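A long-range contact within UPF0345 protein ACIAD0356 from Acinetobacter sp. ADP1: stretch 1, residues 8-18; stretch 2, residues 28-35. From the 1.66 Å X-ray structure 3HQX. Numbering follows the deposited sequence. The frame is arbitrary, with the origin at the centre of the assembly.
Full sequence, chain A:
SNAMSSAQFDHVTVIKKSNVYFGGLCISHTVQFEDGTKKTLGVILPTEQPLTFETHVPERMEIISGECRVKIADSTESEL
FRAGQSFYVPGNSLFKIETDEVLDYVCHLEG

Stretch 1, residues 8-18: QFDHVTVIKKS
Stretch 2 (28-35) SHTVQFED

Two segments of one chain of UPF0345 protein ACIAD0356, around Val-12 to Ile-15 and Ser-28 to Gln-32, pair antiparallel. The strand axes approach to 4.6 Å with their N-to-C directions 157° apart, and the contact buries 706 Å² summed over both sides. Phi/psi is extended through Val-12 (-116/164), Thr-13 (-102/137), Val-14 (-124/128) and Ile-15 (-80/128), and likewise from Ser-28 (-143/163) to Gln-32 (-120/133). His-11, at 60/44, turns the corner that separates this strand from the strand that carries Phe-9. Thr-13 faces Gln-32 as a hydrogen-bonded pair (CA-CA 5.0 Å): Thr-13 N donates to Gln-32 O at 2.9 Å, and Gln-32 N to Thr-13 O at 2.8 Å, both nearly linear. One step on, Val-14 faces Val-31 as a non-hydrogen-bonded pair; then Ile-15 N donates to Thr-30 O at 3.1 Å. CA-H...O contacts supplement the ladder, Val-31 CA to Thr-13 O at 3.3 Å and Val-14 CA to Thr-30 O at 3.6 Å.

Beyond the direct bonds, two waters continue the link. One donates to His-11 O (2.8 Å) and accepts from Glu-34 N (2.9 Å); the other donates to Ile-15 O (2.9 Å) and Lys-17 O (2.6 Å) while accepting from Thr-30 N (2.9 Å).

Val-14 and Val-31, both t, share a buried face, with Val-14 CG2 4.3 Å from Val-31 CG2. Their branched side chains suit both an extended backbone and a dry interior. Val-12 (m) sets CB 3.7 Å from Val-31 CG1 and lays CG1 over the face of the Phe-33 ring, 3.8 Å from its centroid. Phe-33 (chi1 -66°, chi2 -97°) starts away from the first stretch, but its ring end returns and presents its edge to the face of Phe-9 (chi1 -70°, chi2 -53°). The centroids lie 5.2 Å apart, the planes stand at 88°, and Phe-9 CD1 is 3.6 Å from Phe-33 CZ. Thr-13 and Gln-32, both with chi1 m, occupy the other, partly exposed face, where polar side chains are readily accommodated.

In buried His-29 (chi1 -69°, chi2 83°), CA-to-CB points sideways, but the ring end comes nearer the first stretch, close to Ile-15, Lys-16 and Ser-18. Ser-18 CB (chi1 p) lies over one ring face, 3.9 Å from the centroid, while Ile-15 O and Lys-16 O lie at the ring edge, with Ile-15 O 3.3 Å from His-29 CD2 and Lys-16 O 3.2 Å from His-29 NE2.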

ATOM      1  N   GLN A   8      -8.681   8.488   8.875  1.00  5.24           N
ATOM      2  CA  GLN A   8      -8.872   7.031   8.824  1.00  4.55           C
ATOM      3  C   GLN A   8     -10.226   6.697   8.264  1.00  5.11           C
ATOM      4  O   GLN A   8     -11.132   7.513   8.282  1.00  5.79           O
ATOM      5  CB  GLN A   8      -8.719   6.400  10.212  1.00  5.89           C
ATOM      6  CG  GLN A   8      -9.786   6.814  11.203  1.00  7.57           C
ATOM      7  CD  GLN A   8      -9.361   6.595  12.630  1.00  9.34           C
ATOM      8  OE1 GLN A   8      -8.242   6.959  13.019  1.00 12.57           O
ATOM      9  NE2 GLN A   8     -10.236   6.007  13.433  1.00  8.46           N
ATOM     10  N   PHE A   9     -10.356   5.462   7.805  1.00  5.96           N
ATOM     11  CA  PHE A   9     -11.658   4.864   7.503  1.00  6.29           C
ATOM     12  C   PHE A   9     -12.041   3.953   8.647  1.00  7.01           C
ATOM     13  O   PHE A   9     -11.202   3.232   9.108  1.00  8.61           O
ATOM     14  CB  PHE A   9     -11.565   3.988   6.226  1.00  7.62           C
ATOM     15  CG  PHE A   9     -11.374   4.788   4.936  1.00  7.55           C
ATOM     16  CD1 PHE A   9     -12.221   5.801   4.603  1.00  6.25           C
ATOM     17  CD2 PHE A   9     -10.356   4.464   4.059  1.00 10.11           C
ATOM     18  CE1 PHE A   9     -12.031   6.554   3.406  1.00  8.71           C
ATOM     19  CE2 PHE A   9     -10.170   5.193   2.855  1.00  9.60           C
ATOM     20  CZ  PHE A   9     -11.010   6.212   2.562  1.00  8.00           C
ATOM     21  N   ASP A  10     -13.282   4.018   9.091  1.00  6.36           N
ATOM     22  CA  ASP A  10     -13.755   3.161  10.171  1.00  8.49           C
ATOM     23  C   ASP A  10     -14.823   2.194   9.641  1.00  7.45           C
ATOM     24  O   ASP A  10     -15.575   2.544   8.722  1.00  8.56           O
ATOM     25  CB  ASP A  10     -14.389   4.030  11.232  1.00  9.14           C
ATOM     26  CG  ASP A  10     -13.382   4.816  12.001  1.00 13.35           C
ATOM     27  OD1 ASP A  10     -12.303   4.240  12.282  1.00 12.95           O
ATOM     28  OD2 ASP A  10     -13.702   5.985  12.310  1.00 15.34           O
ATOM     29  N   HIS A  11     -14.921   1.012  10.250  1.00  9.47           N
ATOM     30  CA  HIS A  11     -15.960   0.036   9.930  1.00  9.34           C
ATOM     31  C   HIS A  11     -15.914  -0.412   8.482  1.00  8.39           C
ATOM     32  O   HIS A  11     -16.962  -0.524   7.797  1.00  8.88           O
ATOM     33  CB  HIS A  11     -17.332   0.655  10.224  1.00 10.92           C
ATOM     34  CG  HIS A  11     -17.446   1.197  11.605  1.00 13.21           C
ATOM     35  ND1 HIS A  11     -17.311   0.397  12.714  1.00 19.06           N
ATOM     36  CD2 HIS A  11     -17.649   2.452  12.066  1.00 18.33           C
ATOM     37  CE1 HIS A  11     -17.435   1.133  13.805  1.00 22.51           C
ATOM     38  NE2 HIS A  11     -17.634   2.387  13.439  1.00 22.27           N
ATOM     39  N   VAL A  12     -14.707  -0.682   8.011  1.00  6.65           N
ATOM     40  CA  VAL A  12     -14.530  -1.088   6.604  1.00  5.59           C
ATOM     41  C   VAL A  12     -13.995  -2.539   6.493  1.00  6.05           C
ATOM     42  O   VAL A  12     -13.426  -3.102   7.420  1.00  5.79           O
ATOM     43  CB  VAL A  12     -13.671  -0.106   5.798  1.00  6.29           C
ATOM     44  CG1 VAL A  12     -14.322   1.230   5.682  1.00  5.48           C
ATOM     45  CG2 VAL A  12     -12.193  -0.050   6.387  1.00  5.50           C
ATOM     46  N   THR A  13     -14.131  -3.070   5.274  1.00  5.25           N
ATOM     47  CA  THR A  13     -13.465  -4.271   4.821  1.00  5.47           C
ATOM     48  C   THR A  13     -12.304  -3.844   3.961  1.00  5.31           C
ATOM     49  O   THR A  13     -12.412  -2.918   3.112  1.00  6.85           O
ATOM     50  CB  THR A  13     -14.420  -5.167   4.006  1.00  6.24           C
ATOM     51  OG1 THR A  13     -15.377  -5.760   4.899  1.00  9.74           O
ATOM     52  CG2 THR A  13     -13.684  -6.315   3.305  1.00  6.44           C
ATOM     53  N   VAL A  14     -11.157  -4.493   4.146  1.00  6.17           N
ATOM     54  CA  VAL A  14     -10.017  -4.223   3.316  1.00  7.63           C
ATOM     55  C   VAL A  14      -9.581  -5.550   2.698  1.00  8.29           C
ATOM     56  O   VAL A  14      -9.364  -6.535   3.417  1.00  8.82           O
ATOM     57  CB  VAL A  14      -8.839  -3.586   4.085  1.00  8.37           C
ATOM     58  CG1 VAL A  14      -7.664  -3.311   3.119  1.00  9.08           C
ATOM     59  CG2 VAL A  14      -9.299  -2.342   4.766  1.00 11.49           C
ATOM     60  N   ILE A  15      -9.430  -5.553   1.383  1.00  6.52           N
ATOM     61  CA  ILE A  15      -8.931  -6.745   0.666  1.00  7.81           C
ATOM     62  C   ILE A  15      -7.414  -6.791   0.810  1.00  8.09           C
ATOM     63  O   ILE A  15      -6.697  -5.806   0.533  1.00  9.24           O
ATOM     64  CB  ILE A  15      -9.373  -6.769  -0.816  1.00  8.41           C
ATOM     65  CG1 ILE A  15     -10.882  -6.607  -0.889  1.00 12.24           C
ATOM     66  CG2 ILE A  15      -8.807  -7.992  -1.543  1.00  9.98           C
ATOM     67  CD1 ILE A  15     -11.665  -7.620  -0.232  1.00 12.82           C
ATOM     68  N   LYS A  16      -6.903  -7.935   1.242  1.00  8.30           N
ATOM     69  CA  LYS A  16      -5.452  -8.008   1.578  1.00  8.27           C
ATOM     70  C   LYS A  16      -4.517  -7.876   0.360  1.00  8.58           C
ATOM     71  O   LYS A  16      -3.476  -7.220   0.439  1.00  9.02           O
ATOM     72  CB  LYS A  16      -5.187  -9.297   2.324  1.00  8.27           C
ATOM     73  CG  LYS A  16      -5.897  -9.384   3.678  1.00  7.83           C
ATOM     74  CD  LYS A  16      -5.623 -10.654   4.381  1.00 10.01           C
ATOM     75  CE  LYS A  16      -6.478 -10.887   5.600  1.00  9.39           C
ATOM     76  NZ  LYS A  16      -6.256 -12.200   6.316  1.00  8.94           N
ATOM     77  N   LYS A  17      -4.839  -8.536  -0.746  1.00  7.47           N
ATOM     78  CA  LYS A  17      -3.968  -8.500  -1.914  1.00  6.92           C
ATOM     79  C   LYS A  17      -3.962  -7.125  -2.568  1.00  7.46           C
ATOM     80  O   LYS A  17      -5.037  -6.608  -2.995  1.00  8.42           O
ATOM     81  CB  LYS A  17      -4.352  -9.601  -2.911  1.00  6.43           C
ATOM     82  CG  LYS A  17      -3.627  -9.596  -4.204  1.00  4.91           C
ATOM     83  CD  LYS A  17      -2.152 -10.142  -4.030  1.00  6.78           C
ATOM     84  CE  LYS A  17      -1.258  -9.814  -5.210  1.00  6.25           C
ATOM     85  NZ  LYS A  17      -0.671  -8.411  -5.166  1.00  6.66           N
ATOM     86  N   SER A  18      -2.764  -6.555  -2.687  1.00  6.96           N
ATOM     87  CA  SER A  18      -2.595  -5.242  -3.341  1.00  7.62           C
ATOM     88  C   SER A  18      -2.738  -5.337  -4.841  1.00  6.91           C
ATOM     89  O   SER A  18      -2.648  -6.430  -5.427  1.00  6.77           O
ATOM     90  CB  SER A  18      -1.219  -4.675  -3.011  1.00  6.78           C
ATOM     91  OG  SER A  18      -0.232  -5.476  -3.602  1.00  7.94           O
ATOM     92  N   SER A  28      -1.910  -0.118  -4.372  1.00  6.72           N
ATOM     93  CA  SER A  28      -3.187   0.215  -3.744  1.00  8.27           C
ATOM     94  C   SER A  28      -3.906  -1.001  -3.193  1.00  7.30           C
ATOM     95  O   SER A  28      -3.598  -2.138  -3.578  1.00  8.81           O
ATOM     96  CB  SER A  28      -4.062   0.998  -4.684  1.00  8.24           C
ATOM     97  OG  SER A  28      -4.520   0.230  -5.779  1.00 11.14           O
ATOM     98  N   HIS A  29      -4.863  -0.744  -2.332  1.00  6.80           N
ATOM     99  CA  HIS A  29      -5.808  -1.767  -1.830  1.00  7.07           C
ATOM    100  C   HIS A  29      -7.235  -1.254  -1.949  1.00  7.83           C
ATOM    101  O   HIS A  29      -7.488  -0.038  -1.930  1.00  7.56           O
ATOM    102  CB  HIS A  29      -5.553  -2.071  -0.380  1.00  7.65           C
ATOM    103  CG  HIS A  29      -4.245  -2.790  -0.131  1.00  6.47           C
ATOM    104  ND1 HIS A  29      -3.061  -2.106  -0.036  1.00  8.10           N
ATOM    105  CD2 HIS A  29      -3.948  -4.097   0.083  1.00  6.04           C
ATOM    106  CE1 HIS A  29      -2.077  -2.971   0.210  1.00  8.43           C
ATOM    107  NE2 HIS A  29      -2.586  -4.188   0.280  1.00  9.28           N
ATOM    108  N   THR A  30      -8.128  -2.217  -2.100  1.00  4.56           N
ATOM    109  CA  THR A  30      -9.553  -1.963  -2.141  1.00  5.08           C
ATOM    110  C   THR A  30     -10.097  -1.922  -0.749  1.00  5.52           C
ATOM    111  O   THR A  30      -9.873  -2.810   0.047  1.00  5.42           O
ATOM    112  CB  THR A  30     -10.276  -3.040  -2.911  1.00  5.41           C
ATOM    113  OG1 THR A  30      -9.768  -3.028  -4.255  1.00  6.64           O
ATOM    114  CG2 THR A  30     -11.786  -2.792  -2.935  1.00  5.17           C
ATOM    115  N   VAL A  31     -10.928  -0.899  -0.512  1.00  6.84           N
ATOM    116  CA  VAL A  31     -11.641  -0.696   0.765  1.00  6.73           C
ATOM    117  C   VAL A  31     -13.164  -0.679   0.471  1.00  7.52           C
ATOM    118  O   VAL A  31     -13.600   0.002  -0.442  1.00  8.00           O
ATOM    119  CB  VAL A  31     -11.239   0.638   1.407  1.00  8.15           C
ATOM    120  CG1 VAL A  31     -12.021   0.879   2.653  1.00  8.88           C
ATOM    121  CG2 VAL A  31      -9.741   0.660   1.704  1.00  6.04           C
ATOM    122  N   GLN A  32     -13.918  -1.478   1.203  1.00  5.78           N
ATOM    123  CA  GLN A  32     -15.366  -1.633   0.992  1.00  7.45           C
ATOM    124  C   GLN A  32     -16.113  -1.228   2.247  1.00  6.47           C
ATOM    125  O   GLN A  32     -15.770  -1.592   3.377  1.00  6.05           O
ATOM    126  CB  GLN A  32     -15.730  -3.074   0.645  1.00  7.39           C
ATOM    127  CG  GLN A  32     -15.036  -3.491  -0.621  1.00 12.04           C
ATOM    128  CD  GLN A  32     -15.040  -4.983  -0.931  1.00 19.84           C
ATOM    129  OE1 GLN A  32     -14.875  -5.853  -0.053  1.00 23.06           O
ATOM    130  NE2 GLN A  32     -15.184  -5.291  -2.233  1.00 23.04           N
ATOM    131  N   PHE A  33     -17.140  -0.428   2.037  1.00  6.40           N
ATOM    132  CA  PHE A  33     -17.883   0.181   3.116  1.00  5.98           C
ATOM    133  C   PHE A  33     -19.175  -0.596   3.423  1.00  6.34           C
ATOM    134  O   PHE A  33     -19.574  -1.448   2.634  1.00  5.72           O
ATOM    135  CB  PHE A  33     -18.154   1.672   2.761  1.00  6.59           C
ATOM    136  CG  PHE A  33     -16.908   2.491   2.708  1.00  6.15           C
ATOM    137  CD1 PHE A  33     -16.547   3.224   3.791  1.00  9.75           C
ATOM    138  CD2 PHE A  33     -16.051   2.417   1.646  1.00 10.08           C
ATOM    139  CE1 PHE A  33     -15.409   3.887   3.797  1.00  7.66           C
ATOM    140  CE2 PHE A  33     -14.886   3.102   1.662  1.00 11.48           C
ATOM    141  CZ  PHE A  33     -14.592   3.856   2.739  1.00  7.54           C
ATOM    142  N   GLU A  34     -19.768  -0.345   4.602  1.00  5.80           N
ATOM    143  CA  GLU A  34     -20.938  -1.018   5.101  1.00  6.81           C
ATOM    144  C   GLU A  34     -22.133  -0.900   4.151  1.00  5.09           C
ATOM    145  O   GLU A  34     -22.920  -1.814   4.072  1.00  5.52           O
ATOM    146  CB  GLU A  34     -21.333  -0.531   6.510  1.00  8.31           C
ATOM    147  CG  GLU A  34     -20.465  -1.167   7.631  1.00 13.30           C
ATOM    148  CD  GLU A  34     -20.879  -0.761   9.060  1.00 19.00           C
ATOM    149  OE1 GLU A  34     -21.774   0.115   9.239  1.00 21.42           O
ATOM    150  OE2 GLU A  34     -20.292  -1.331  10.017  1.00 24.80           O
ATOM    151  N   ASP A  35     -22.171   0.186   3.409  1.00  7.12           N
ATOM    152  CA  ASP A  35     -23.249   0.431   2.439  1.00  6.98           C
ATOM    153  C   ASP A  35     -22.989  -0.213   1.073  1.00  7.29           C
ATOM    154  O   ASP A  35     -23.811  -0.041   0.144  1.00  6.97           O
ATOM    155  CB  ASP A  35     -23.513   1.941   2.267  1.00  8.25           C
ATOM    156  CG  ASP A  35     -22.374   2.695   1.575  1.00  8.09           C
ATOM    157  OD1 ASP A  35     -21.338   2.102   1.239  1.00  7.36           O
ATOM    158  OD2 ASP A  35     -22.518   3.915   1.386  1.00 10.68           O
TER
HETATM  159  O   HOH W   1     -18.347   1.438   6.454  1.00  9.64           O
HETATM  160  O   HOH W   2      -6.837  -4.858  -2.242  1.00 10.45           O